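Side-chain contacts in flagellar hook protein FlgE (Caulobacter crescentus CB15, PDB 5AY6), which builds the flagellar hook, probably serving as the universal joint that passes torque from the motor to the filament: residues K82-A87 with L92-I97; V50-T55 with L126-A131; P266-A269 with G273-E276; G179-T184 with P204-N209; S15-A20 with K164-V169. All coordinates share one frame; numbering follows the deposited sequence.

Contact 1 of 5, residues K82-A87 with L92-I97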
# COMPACT_ATOMS: atom_id res chain seq x y z
N LYS A 82 -14.89 -4.63 0.32
CA LYS A 82 -13.71 -5.37 0.74
C LYS A 82 -14.06 -6.85 0.93
O LYS A 82 -15.13 -7.18 1.43
CB LYS A 82 -13.13 -4.79 2.04
CG LYS A 82 -11.82 -5.42 2.47
CD LYS A 82 -11.10 -4.57 3.50
CE LYS A 82 -11.85 -4.51 4.81
NZ LYS A 82 -11.04 -3.84 5.88
N VAL A 83 -13.15 -7.72 0.50
CA VAL A 83 -13.28 -9.15 0.77
C VAL A 83 -12.15 -9.60 1.68
O VAL A 83 -11.08 -9.01 1.71
CB VAL A 83 -13.26 -9.99 -0.53
CG1 VAL A 83 -14.52 -9.75 -1.33
CG2 VAL A 83 -12.02 -9.67 -1.36
N ALA A 84 -12.42 -10.65 2.45
CA ALA A 84 -11.43 -11.20 3.35
C ALA A 84 -11.40 -12.71 3.17
O ALA A 84 -12.42 -13.37 3.32
CB ALA A 84 -11.73 -10.83 4.80
N TYR A 85 -10.22 -13.24 2.85
CA TYR A 85 -10.06 -14.68 2.70
C TYR A 85 -9.25 -15.25 3.85
O TYR A 85 -8.31 -14.61 4.33
CB TYR A 85 -9.38 -15.02 1.37
CG TYR A 85 -10.12 -14.56 0.14
CD1 TYR A 85 -9.82 -13.35 -0.46
CD2 TYR A 85 -11.12 -15.34 -0.43
CE1 TYR A 85 -10.48 -12.92 -1.59
CE2 TYR A 85 -11.79 -14.92 -1.56
CZ TYR A 85 -11.47 -13.71 -2.13
OH TYR A 85 -12.14 -13.29 -3.26
N ASP A 86 -9.61 -16.45 4.30
CA ASP A 86 -8.86 -17.14 5.35
C ASP A 86 -7.43 -17.35 4.89
O ASP A 86 -7.19 -17.85 3.79
CB ASP A 86 -9.53 -18.47 5.69
CG ASP A 86 -8.94 -19.11 6.93
OD1 ASP A 86 -9.60 -19.06 8.00
OD2 ASP A 86 -7.83 -19.67 6.85
N ALA A 87 -6.47 -16.94 5.72
CA ALA A 87 -5.06 -16.96 5.32
C ALA A 87 -4.51 -18.38 5.22
O ALA A 87 -3.51 -18.62 4.54
CB ALA A 87 -4.23 -16.13 6.28
N LEU A 92 -13.40 -17.73 1.30
CA LEU A 92 -13.98 -16.43 1.59
C LEU A 92 -14.56 -16.44 3.01
O LEU A 92 -15.28 -17.36 3.39
CB LEU A 92 -15.07 -16.07 0.58
CG LEU A 92 -15.67 -14.68 0.77
CD1 LEU A 92 -14.64 -13.61 0.43
CD2 LEU A 92 -16.93 -14.49 -0.06
N VAL A 93 -14.23 -15.41 3.78
CA VAL A 93 -14.68 -15.33 5.17
C VAL A 93 -15.70 -14.21 5.36
O VAL A 93 -16.65 -14.34 6.13
CB VAL A 93 -13.47 -15.12 6.13
CG1 VAL A 93 -13.93 -14.70 7.52
CG2 VAL A 93 -12.64 -16.39 6.21
N SER A 94 -15.51 -13.11 4.63
CA SER A 94 -16.45 -12.00 4.70
C SER A 94 -16.36 -11.11 3.47
O SER A 94 -15.31 -10.99 2.84
CB SER A 94 -16.21 -11.16 5.96
OG SER A 94 -15.09 -10.31 5.78
N SER A 95 -17.49 -10.49 3.13
CA SER A 95 -17.58 -9.56 2.01
C SER A 95 -18.43 -8.34 2.38
O SER A 95 -19.49 -8.48 2.98
CB SER A 95 -18.19 -10.24 0.78
OG SER A 95 -18.51 -9.28 -0.22
N THR A 96 -17.95 -7.15 2.03
CA THR A 96 -18.74 -5.94 2.18
C THR A 96 -19.11 -5.37 0.82
O THR A 96 -19.53 -4.21 0.72
CB THR A 96 -18.00 -4.86 2.99
OG1 THR A 96 -16.85 -4.41 2.26
CG2 THR A 96 -17.58 -5.40 4.36
N ILE A 97 -18.95 -6.17 -0.23
CA ILE A 97 -19.30 -5.72 -1.57
C ILE A 97 -20.79 -5.45 -1.65
O ILE A 97 -21.62 -6.29 -1.30
CB ILE A 97 -18.91 -6.76 -2.65
CG1 ILE A 97 -17.44 -7.14 -2.53
CG2 ILE A 97 -19.19 -6.21 -4.05
CD1 ILE A 97 -17.02 -8.23 -3.51
O HOH W 1 -15.06 -8.09 4.38
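Leu-92 swings its CG opposite the backbone N (chi1 -176°), while Tyr-85 places CG beside its own N (chi1 -60°); these two settings bring the leucine tip and the phenol ring together on one face of a beta hairpin. The hairpin joins strands 76-86 and 92-99 at one edge of a five-stranded antiparallel sheet in the third-domain part of FlgE. Leu-92 CD1 lies over a face of the ring, 4.1 Å from the Tyr-85 centroid and 27° off the normal, a CH-pi contact. On the same face Val-83 CB leans against this methyl, and Val-83 CG1 meets Ile-97 CD1 at 3.6 Å. The far end of the tyrosine is tied down as well, because its hydroxyl hydrogen-bonds Ile-128 O.

A classic bulge interrupts the pairing: Val-93 and Ser-94 both face Ala-84. Val-93 N gives Ala-84 O a firm bond of 2.8 Å, whereas the one from Ser-94 N to the same oxygen is weak at 3.4 Å. The extra residue moves the register by one and keeps Tyr-85 paired with Leu-92.

Toward the end of the pairing, Thr-96 grips Lys-82 twice. Thr-96 N donates to Lys-82 O at 2.9 Å, and Thr-96 OG1 receives Lys-82 N at 2.8 Å; the hydroxyl thus stands in for a backbone carbonyl. Lys-82 itself leads its amine away to a salt bridge with Glu-66. On the Ala-84 face, one water spans the strands, 2.6 Å from Ser-94 OG and donating to Lys-82 O at 3.1 Å.

Contact 2 of 5, residues V50-T55 with L126-A131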
# COMPACT_ATOMS: atom_id res chain seq x y z
N VAL A 50 -13.68 -7.13 -13.21
CA VAL A 50 -13.45 -7.31 -11.79
C VAL A 50 -12.05 -6.83 -11.44
O VAL A 50 -11.06 -7.31 -11.99
CB VAL A 50 -13.63 -8.78 -11.37
CG1 VAL A 50 -13.51 -8.92 -9.85
CG2 VAL A 50 -14.97 -9.31 -11.85
N VAL A 51 -11.97 -5.87 -10.53
CA VAL A 51 -10.69 -5.30 -10.16
C VAL A 51 -10.42 -5.50 -8.67
O VAL A 51 -11.12 -4.94 -7.83
CB VAL A 51 -10.62 -3.79 -10.49
CG1 VAL A 51 -9.24 -3.23 -10.18
CG2 VAL A 51 -10.99 -3.54 -11.95
N TYR A 52 -9.41 -6.32 -8.36
CA TYR A 52 -8.92 -6.45 -7.00
C TYR A 52 -7.85 -5.40 -6.76
O TYR A 52 -6.96 -5.22 -7.60
CB TYR A 52 -8.32 -7.83 -6.75
CG TYR A 52 -9.28 -8.99 -6.86
CD1 TYR A 52 -10.10 -9.34 -5.80
CD2 TYR A 52 -9.33 -9.77 -8.01
CE1 TYR A 52 -10.97 -10.42 -5.89
CE2 TYR A 52 -10.19 -10.85 -8.11
CZ TYR A 52 -11.01 -11.17 -7.04
OH TYR A 52 -11.86 -12.24 -7.14
N SER A 53 -7.92 -4.71 -5.63
CA SER A 53 -6.90 -3.73 -5.27
C SER A 53 -6.27 -4.03 -3.92
O SER A 53 -6.94 -4.49 -3.00
CB SER A 53 -7.49 -2.32 -5.27
OG SER A 53 -7.81 -1.91 -6.58
N SER A 54 -4.98 -3.75 -3.81
CA SER A 54 -4.27 -3.85 -2.54
C SER A 54 -4.76 -2.78 -1.56
O SER A 54 -4.99 -1.64 -1.95
CB SER A 54 -2.77 -3.74 -2.77
OG SER A 54 -2.10 -3.41 -1.56
N THR A 55 -4.93 -3.17 -0.31
CA THR A 55 -5.35 -2.24 0.74
C THR A 55 -4.23 -1.32 1.19
O THR A 55 -4.48 -0.33 1.87
CB THR A 55 -5.85 -2.99 1.97
OG1 THR A 55 -4.80 -3.85 2.45
CG2 THR A 55 -7.08 -3.83 1.64
N LEU A 126 -18.51 -13.90 -10.45
CA LEU A 126 -17.53 -12.83 -10.53
C LEU A 126 -16.12 -13.34 -10.22
O LEU A 126 -15.15 -12.60 -10.35
CB LEU A 126 -17.89 -11.69 -9.58
CG LEU A 126 -19.24 -11.02 -9.81
CD1 LEU A 126 -19.46 -9.91 -8.79
CD2 LEU A 126 -19.34 -10.47 -11.23
N GLY A 127 -16.02 -14.60 -9.81
CA GLY A 127 -14.73 -15.20 -9.50
C GLY A 127 -14.22 -14.86 -8.11
O GLY A 127 -13.11 -15.24 -7.73
N ILE A 128 -15.03 -14.14 -7.35
CA ILE A 128 -14.67 -13.75 -5.99
C ILE A 128 -14.77 -14.98 -5.09
O ILE A 128 -14.04 -15.11 -4.10
CB ILE A 128 -15.58 -12.61 -5.48
CG1 ILE A 128 -15.30 -11.34 -6.28
CG2 ILE A 128 -15.35 -12.34 -4.00
CD1 ILE A 128 -16.49 -10.41 -6.40
N VAL A 129 -15.67 -15.88 -5.46
CA VAL A 129 -15.80 -17.19 -4.84
C VAL A 129 -15.51 -18.23 -5.92
O VAL A 129 -15.84 -18.01 -7.08
CB VAL A 129 -17.20 -17.39 -4.21
CG1 VAL A 129 -17.54 -18.86 -4.06
CG2 VAL A 129 -17.28 -16.67 -2.87
N ASN A 130 -14.88 -19.34 -5.55
CA ASN A 130 -14.50 -20.35 -6.53
C ASN A 130 -15.16 -21.70 -6.23
O ASN A 130 -15.00 -22.25 -5.14
CB ASN A 130 -12.97 -20.50 -6.55
CG ASN A 130 -12.48 -21.37 -7.70
OD1 ASN A 130 -13.26 -21.82 -8.54
ND2 ASN A 130 -11.18 -21.60 -7.74
N ALA A 131 -15.90 -22.21 -7.20
CA ALA A 131 -16.61 -23.47 -7.03
C ALA A 131 -15.69 -24.67 -7.28
O ALA A 131 -15.95 -25.77 -6.80
CB ALA A 131 -17.81 -23.53 -7.95
O HOH W 2 -12.38 -12.60 -9.78
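Tyr-52 reaches from strand 45-53 of the five-stranded antiparallel sheet to the loop 126-131, which lies across one face of that sheet in the third-domain part of the hook protein. From CB the chain turns beside the backbone N (chi1 -63°), and this sends the ring toward the loop although the CB itself does not point there. On the way the side chain packs against Val-27 and Val-69 of the flanking strands, with Val-139 and Leu-144 also touching it. Near the tip, Tyr-52 CZ comes to 4.4 Å from Ile-128 CG1, which approaches the ring obliquely.

The closest approaches of the tyrosine are at its hydroxyl. Ile-128 CA sits 3.4 Å from Tyr-52 OH, with Ile-128 CG1 a little further off at 3.7 Å. Gly-127 O lies 3.3 Å from Tyr-52 OH. The clear polar link runs through a water: Tyr-52 OH donates to it at 2.7 Å, and the water in turn donates a hydrogen bond to Leu-126 O at 2.8 Å. A buried phenol is thereby connected to a buried carbonyl that the tyrosine does not contact directly.

Gly-127 lets the loop turn here with a positive phi of 82°, between the carbonyl that the water reaches and the isoleucine that packs against the phenol. Two residues before the tyrosine, and on the same face of the sheet, Val-50 points its side chain at the loop and adds an apolar flank. Of its two methyls CG2 is the nearer, with Val-50 CG2 3.6 Å from Leu-126 O.

Contact 3 of 5, residues P266-A269 with G273-E276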
# COMPACT_ATOMS: atom_id res chain seq x y z
N PRO A 266 14.15 -0.28 13.20
CA PRO A 266 15.28 -0.14 12.28
C PRO A 266 16.56 0.11 13.05
O PRO A 266 16.63 1.04 13.86
CB PRO A 266 14.89 1.06 11.41
CG PRO A 266 13.83 1.78 12.20
CD PRO A 266 13.09 0.70 12.92
N THR A 267 17.56 -0.73 12.81
CA THR A 267 18.81 -0.69 13.55
C THR A 267 19.96 -0.80 12.55
O THR A 267 19.96 -1.70 11.72
CB THR A 267 18.89 -1.85 14.58
OG1 THR A 267 17.73 -1.83 15.43
CG2 THR A 267 20.15 -1.76 15.42
N TRP A 268 20.92 0.12 12.62
CA TRP A 268 22.07 0.13 11.71
C TRP A 268 22.83 -1.20 11.74
O TRP A 268 22.99 -1.80 12.80
CB TRP A 268 23.05 1.26 12.05
CG TRP A 268 22.58 2.65 11.76
CD1 TRP A 268 22.50 3.69 12.65
CD2 TRP A 268 22.14 3.17 10.50
NE1 TRP A 268 22.04 4.82 12.02
CE2 TRP A 268 21.82 4.53 10.69
CE3 TRP A 268 22.00 2.62 9.22
CZ2 TRP A 268 21.35 5.34 9.66
CZ3 TRP A 268 21.53 3.43 8.20
CH2 TRP A 268 21.21 4.78 8.42
N ALA A 269 23.29 -1.65 10.59
CA ALA A 269 24.09 -2.86 10.51
C ALA A 269 25.31 -2.74 11.42
O ALA A 269 25.92 -1.68 11.52
CB ALA A 269 24.52 -3.14 9.08
N GLY A 273 28.99 0.36 12.31
CA GLY A 273 29.50 0.84 13.58
C GLY A 273 29.18 2.30 13.85
O GLY A 273 30.01 3.03 14.40
N ILE A 274 27.98 2.72 13.47
CA ILE A 274 27.57 4.12 13.58
C ILE A 274 26.48 4.32 14.62
O ILE A 274 25.83 3.37 15.05
CB ILE A 274 27.08 4.65 12.22
CG1 ILE A 274 25.98 3.76 11.66
CG2 ILE A 274 28.24 4.73 11.23
CD1 ILE A 274 25.44 4.21 10.31
N ASP A 275 26.29 5.58 15.02
CA ASP A 275 25.39 5.95 16.11
C ASP A 275 23.92 5.99 15.70
O ASP A 275 23.59 6.02 14.52
CB ASP A 275 25.77 7.32 16.68
CG ASP A 275 27.15 7.33 17.29
OD1 ASP A 275 27.60 6.28 17.79
OD2 ASP A 275 27.80 8.40 17.28
N GLU A 276 23.06 6.01 16.71
CA GLU A 276 21.64 6.25 16.52
C GLU A 276 21.45 7.51 15.70
O GLU A 276 22.16 8.50 15.90
CB GLU A 276 20.93 6.37 17.87
CG GLU A 276 19.50 6.88 17.78
CD GLU A 276 18.81 6.83 19.13
OE1 GLU A 276 18.87 5.77 19.78
OE2 GLU A 276 18.21 7.85 19.54
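Asp-275 O lies at the edge of the Trp-268 indole, close to the ring plane, 3.2 Å from CD1 and equally 3.2 Å from NE1 of that residue. The carbonyl thus approaches the rim of the five-membered ring between its C-H and N-H corners. Asp-275 turns its side chain away from the tryptophan, leaving the approach to its backbone.

One residue earlier, Ile-274 takes the face of the same ring. Its CD1 stands 3.5 Å from the centroid of the Trp-268 five-membered ring and only 11° off the normal, a CH-pi contact made almost straight down. The isoleucine holds CG1 in the position between N and the carbonyl carbon (chi1 54°), and the extended chi2 beyond it lays the CG1-CD1 bond across the indole. Ile-274 CG1 also lies over the ring, 3.6 Å from Trp-268 CG.

The two short loop segments flank a tight reversal of the chain just ahead of strand 277-291, in the D2 part of the fragment. Gly-273, with positive phi, carries the chain back toward the tryptophan. Ser-248 braces the turn from outside, its OG bonding both Ala-269 O and Ile-274 N, and the side chain of Arg-181 touches both Trp-268 and Ile-274.

Face and edge of one indole are thus used by consecutive residues, an aliphatic tip above and a carbonyl alongside. The arrangement is consistent with the electrostatics of an indole, whose electron-rich face suits C-H groups and whose rim would tolerate an oxygen, and it should limit the rotation of Trp-268.

Contact 4 of 5, residues G179-T184 with P204-N209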
# COMPACT_ATOMS: atom_id res chain seq x y z
N GLY A 179 30.06 9.01 6.73
CA GLY A 179 29.73 8.19 5.58
C GLY A 179 28.34 8.54 5.08
O GLY A 179 27.58 9.22 5.77
N GLN A 180 27.99 8.08 3.88
CA GLN A 180 26.69 8.41 3.32
C GLN A 180 25.77 7.19 3.30
O GLN A 180 26.04 6.19 2.63
CB GLN A 180 26.83 8.99 1.91
CG GLN A 180 25.52 9.53 1.33
CD GLN A 180 25.70 10.32 0.04
OE1 GLN A 180 26.36 11.36 0.03
NE2 GLN A 180 25.11 9.83 -1.04
N ARG A 181 24.69 7.28 4.07
CA ARG A 181 23.61 6.30 4.05
C ARG A 181 22.47 6.81 3.20
O ARG A 181 21.97 7.91 3.43
CB ARG A 181 23.10 6.00 5.46
CG ARG A 181 24.18 5.69 6.47
CD ARG A 181 24.61 4.24 6.38
NE ARG A 181 26.05 4.14 6.54
CZ ARG A 181 26.90 3.89 5.55
NH1 ARG A 181 26.44 3.68 4.33
NH2 ARG A 181 28.20 3.82 5.79
N THR A 182 22.04 6.03 2.22
CA THR A 182 20.93 6.48 1.39
C THR A 182 19.62 5.93 1.92
O THR A 182 19.43 4.72 2.02
CB THR A 182 21.11 6.06 -0.08
OG1 THR A 182 22.29 6.68 -0.61
CG2 THR A 182 19.91 6.50 -0.90
N VAL A 183 18.72 6.84 2.28
CA VAL A 183 17.36 6.49 2.65
C VAL A 183 16.48 6.88 1.48
O VAL A 183 16.69 7.92 0.86
CB VAL A 183 16.93 7.19 3.96
CG1 VAL A 183 15.43 7.08 4.18
CG2 VAL A 183 17.69 6.60 5.13
N THR A 184 15.52 6.03 1.14
CA THR A 184 14.67 6.29 -0.01
C THR A 184 13.21 6.33 0.39
O THR A 184 12.75 5.53 1.20
CB THR A 184 14.88 5.24 -1.12
OG1 THR A 184 16.27 5.17 -1.46
CG2 THR A 184 14.09 5.59 -2.37
N PRO A 204 19.24 -2.06 1.22
CA PRO A 204 19.17 -3.43 1.72
C PRO A 204 20.50 -3.86 2.32
O PRO A 204 21.55 -3.66 1.70
CB PRO A 204 18.82 -4.25 0.47
CG PRO A 204 18.08 -3.28 -0.40
CD PRO A 204 18.76 -1.95 -0.17
N GLY A 205 20.48 -4.38 3.54
CA GLY A 205 21.70 -4.74 4.23
C GLY A 205 22.27 -3.66 5.14
O GLY A 205 23.13 -3.95 5.97
N ASP A 206 21.81 -2.42 4.98
CA ASP A 206 22.26 -1.33 5.87
C ASP A 206 21.61 -1.42 7.25
O ASP A 206 22.06 -0.76 8.19
CB ASP A 206 21.96 0.03 5.25
CG ASP A 206 23.13 0.58 4.44
OD1 ASP A 206 23.95 -0.23 3.96
OD2 ASP A 206 23.21 1.81 4.28
N LEU A 207 20.56 -2.22 7.36
CA LEU A 207 19.90 -2.45 8.65
C LEU A 207 20.17 -3.86 9.15
O LEU A 207 20.18 -4.82 8.38
CB LEU A 207 18.39 -2.24 8.54
CG LEU A 207 17.85 -0.91 8.03
CD1 LEU A 207 16.32 -0.90 8.09
CD2 LEU A 207 18.42 0.26 8.82
N ALA A 208 20.37 -3.99 10.46
CA ALA A 208 20.66 -5.29 11.06
C ALA A 208 19.41 -6.14 11.27
O ALA A 208 19.48 -7.36 11.36
CB ALA A 208 21.38 -5.10 12.39
N ASN A 209 18.25 -5.48 11.34
CA ASN A 209 17.03 -6.14 11.79
C ASN A 209 16.17 -6.75 10.68
O ASN A 209 15.17 -7.42 10.96
CB ASN A 209 16.19 -5.15 12.58
CG ASN A 209 15.86 -3.92 11.78
OD1 ASN A 209 16.73 -3.09 11.50
ND2 ASN A 209 14.59 -3.79 11.38
O HOH W 3 20.98 3.14 4.04
O HOH W 4 23.62 3.47 1.82
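Arg-181 and Asp-206 meet through charge, but loosely. The salt bridge from Arg-181 NH1 to Asp-206 OD2 is long, 3.7 Å, and the guanidinium and carboxylate planes stand 87° apart, nearly perpendicular, quite unlike a paired, two-pronged bridge. Bends at chi2 and chi3 fold the arginine back, which explains why its CD, at 3.5 Å, is nearer to Asp-206 OD2 than NH1 is. The stronger partner of this arginine is Asp-175, whose OD2 bridges NE, so the positive charge is probably shared between two acids.

Water supplies the firmer links. One molecule donates to both Asp-206 OD2, at 2.6 Å, and Thr-182 O, at 3.0 Å. A second accepts from Thr-182 N at 3.0 Å and donates to Asp-206 OD2, also at 3.0 Å; it lies in the plane of the Arg-181 guanidinium, at its edge. OD2 thus gathers two water protons along with the long ionic contact.

The strand 180-189 belongs to the five-stranded antiparallel sheet of the D2 part, and Asp-206 sits in the loop that follows its neighbour, strand 195-202. Further along, the backbones of Thr-184 and Arg-201 are hydrogen-bonded; at Thr-182 the two waters mediate between strand and loop instead.

The arginine side chain also lies against Trp-268, Leu-272 and Ile-274. Backbone bonds secure the loop, joining Asp-206 to Ala-269 and Ala-208 to Thr-267.

Contact 5 of 5, residues S15-A20 with K164-V169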
# COMPACT_ATOMS: atom_id res chain seq x y z
N SER A 15 -0.57 13.86 -10.13
CA SER A 15 -1.87 13.44 -9.61
C SER A 15 -2.59 12.45 -10.53
O SER A 15 -3.37 11.61 -10.06
CB SER A 15 -2.77 14.65 -9.36
OG SER A 15 -3.16 15.26 -10.58
N GLU A 16 -2.31 12.54 -11.83
CA GLU A 16 -2.95 11.66 -12.82
C GLU A 16 -2.19 10.36 -13.06
O GLU A 16 -2.58 9.58 -13.92
CB GLU A 16 -3.12 12.37 -14.17
CG GLU A 16 -4.09 13.53 -14.19
CD GLU A 16 -4.23 14.13 -15.59
OE1 GLU A 16 -3.44 13.78 -16.50
OE2 GLU A 16 -5.11 15.01 -15.76
N GLN A 17 -1.09 10.15 -12.32
CA GLN A 17 -0.36 8.89 -12.39
C GLN A 17 -1.33 7.72 -12.27
O GLN A 17 -2.02 7.59 -11.27
CB GLN A 17 0.71 8.82 -11.30
CG GLN A 17 1.28 7.42 -11.09
CD GLN A 17 2.23 7.00 -12.19
OE1 GLN A 17 3.24 7.66 -12.43
NE2 GLN A 17 1.92 5.90 -12.86
N PRO A 18 -1.40 6.89 -13.31
CA PRO A 18 -2.33 5.76 -13.27
C PRO A 18 -1.85 4.65 -12.34
O PRO A 18 -0.65 4.43 -12.19
CB PRO A 18 -2.38 5.29 -14.73
CG PRO A 18 -1.10 5.75 -15.32
CD PRO A 18 -0.75 7.03 -14.62
N VAL A 19 -2.80 3.97 -11.72
CA VAL A 19 -2.51 2.89 -10.78
C VAL A 19 -1.87 1.69 -11.48
O VAL A 19 -2.35 1.25 -12.53
CB VAL A 19 -3.78 2.44 -10.06
CG1 VAL A 19 -3.47 1.39 -9.03
CG2 VAL A 19 -4.46 3.63 -9.40
N ALA A 20 -0.80 1.16 -10.91
CA ALA A 20 -0.14 -0.01 -11.48
C ALA A 20 -1.01 -1.26 -11.35
O ALA A 20 -1.80 -1.39 -10.42
CB ALA A 20 1.21 -0.25 -10.82
N LYS A 164 7.73 -2.64 -8.23
CA LYS A 164 8.50 -1.47 -8.63
C LYS A 164 7.72 -0.19 -8.35
O LYS A 164 6.57 -0.07 -8.79
CB LYS A 164 8.86 -1.57 -10.11
CG LYS A 164 9.61 -0.37 -10.67
CD LYS A 164 9.70 -0.46 -12.20
CE LYS A 164 10.65 0.59 -12.76
NZ LYS A 164 12.06 0.26 -12.41
N PRO A 165 8.33 0.77 -7.64
CA PRO A 165 7.64 2.02 -7.28
C PRO A 165 7.24 2.85 -8.50
O PRO A 165 7.84 2.70 -9.57
CB PRO A 165 8.68 2.77 -6.44
CG PRO A 165 9.68 1.75 -6.03
CD PRO A 165 9.72 0.75 -7.15
N ASP A 166 6.22 3.70 -8.35
CA ASP A 166 5.86 4.69 -9.37
C ASP A 166 6.81 5.88 -9.31
O ASP A 166 7.06 6.54 -10.32
CB ASP A 166 4.43 5.18 -9.19
CG ASP A 166 3.41 4.15 -9.60
OD1 ASP A 166 3.71 3.35 -10.51
OD2 ASP A 166 2.31 4.13 -9.00
N PHE A 167 7.31 6.17 -8.11
CA PHE A 167 8.24 7.27 -7.95
C PHE A 167 9.04 7.12 -6.67
O PHE A 167 8.57 6.55 -5.69
CB PHE A 167 7.50 8.61 -7.96
CG PHE A 167 8.40 9.79 -8.21
CD1 PHE A 167 9.12 9.89 -9.39
CD2 PHE A 167 8.52 10.80 -7.27
CE1 PHE A 167 9.95 10.98 -9.62
CE2 PHE A 167 9.34 11.89 -7.50
CZ PHE A 167 10.06 11.98 -8.67
N GLU A 168 10.26 7.65 -6.70
CA GLU A 168 11.13 7.59 -5.54
C GLU A 168 11.83 8.92 -5.30
O GLU A 168 12.17 9.65 -6.24
CB GLU A 168 12.18 6.48 -5.71
CG GLU A 168 11.62 5.08 -5.76
CD GLU A 168 12.70 4.02 -5.66
OE1 GLU A 168 13.73 4.15 -6.36
OE2 GLU A 168 12.53 3.07 -4.87
N VAL A 169 12.04 9.23 -4.03
CA VAL A 169 12.87 10.36 -3.63
C VAL A 169 14.04 9.84 -2.80
O VAL A 169 13.83 9.26 -1.74
CB VAL A 169 12.07 11.38 -2.80
CG1 VAL A 169 12.98 12.53 -2.37
CG2 VAL A 169 10.89 11.90 -3.60
O HOH W 5 4.96 9.14 -11.07
O HOH W 6 6.00 6.19 -12.63
O HOH W 7 0.14 2.18 -8.59
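Gln-17 lays its amide against the carboxylate of Asp-166, the two planes only 10° apart and stacked. The flat groups meet over their faces: Gln-17 CD is 4.0 Å from Asp-166 CG, and Gln-17 NE2 is 3.9 Å from Asp-166 OD1. This amide N is turned to a different acceptor. It donates to Pro-18 O at 3.0 Å with an almost linear N-H···O angle of 178°, arriving in the carbonyl plane on a lone pair. The bend of the glutamine chain at chi2 (75°) folds the amide back over its own loop to make that bond, which would restrain the amide in its stacked orientation.

Waters form the next layer. One accepts from Ala-20 N at 2.7 Å and donates to Asp-166 OD2 at 2.9 Å. Two others lie between Gln-17 OE1 and Asp-166 O; the closer approaches are 2.6 Å, one water to Gln-17 OE1 and the other to Asp-166 O, though their protons cannot serve every acceptor around them.

The segments are two connections of the chain, side by side. Residues 15-20 follow strand 6-12 and lead to strand 24-39, in a different sheet; residues 164-169 enter strand 167-174, in a third sheet, on the way back. Both crossings are consistent with a junction between the third-domain part and the D2 part of the fragment.

Behind the acid lies a classic beta bulge, where Asp-166 and Phe-167 both face Met-187 on strand 180-189. Lys-189 on that strand touches the side chain of Gln-17, and its backbone N donates to Asp-166 OD2.

In the fold
Contacts 1 and 2 both reach the same five-stranded sheet and touch each other: Ile-128 packs on Val-83 and Ile-97. Contact 2 is wholly buried and contact 1 partly so, and apolar packing is prominent in both. Contacts 3 and 4 form a second pair, centres about 9 Å apart, on the opposite side of the chain's centre, with Arg-181 touching the tryptophan of contact 3; one is ring packing, the other a surface ionic contact bridged by water. Contact 5, nearest the chain's centre, is likewise a watery surface contact, and meets contact 4 through neighbouring strands 167-174 and 180-189.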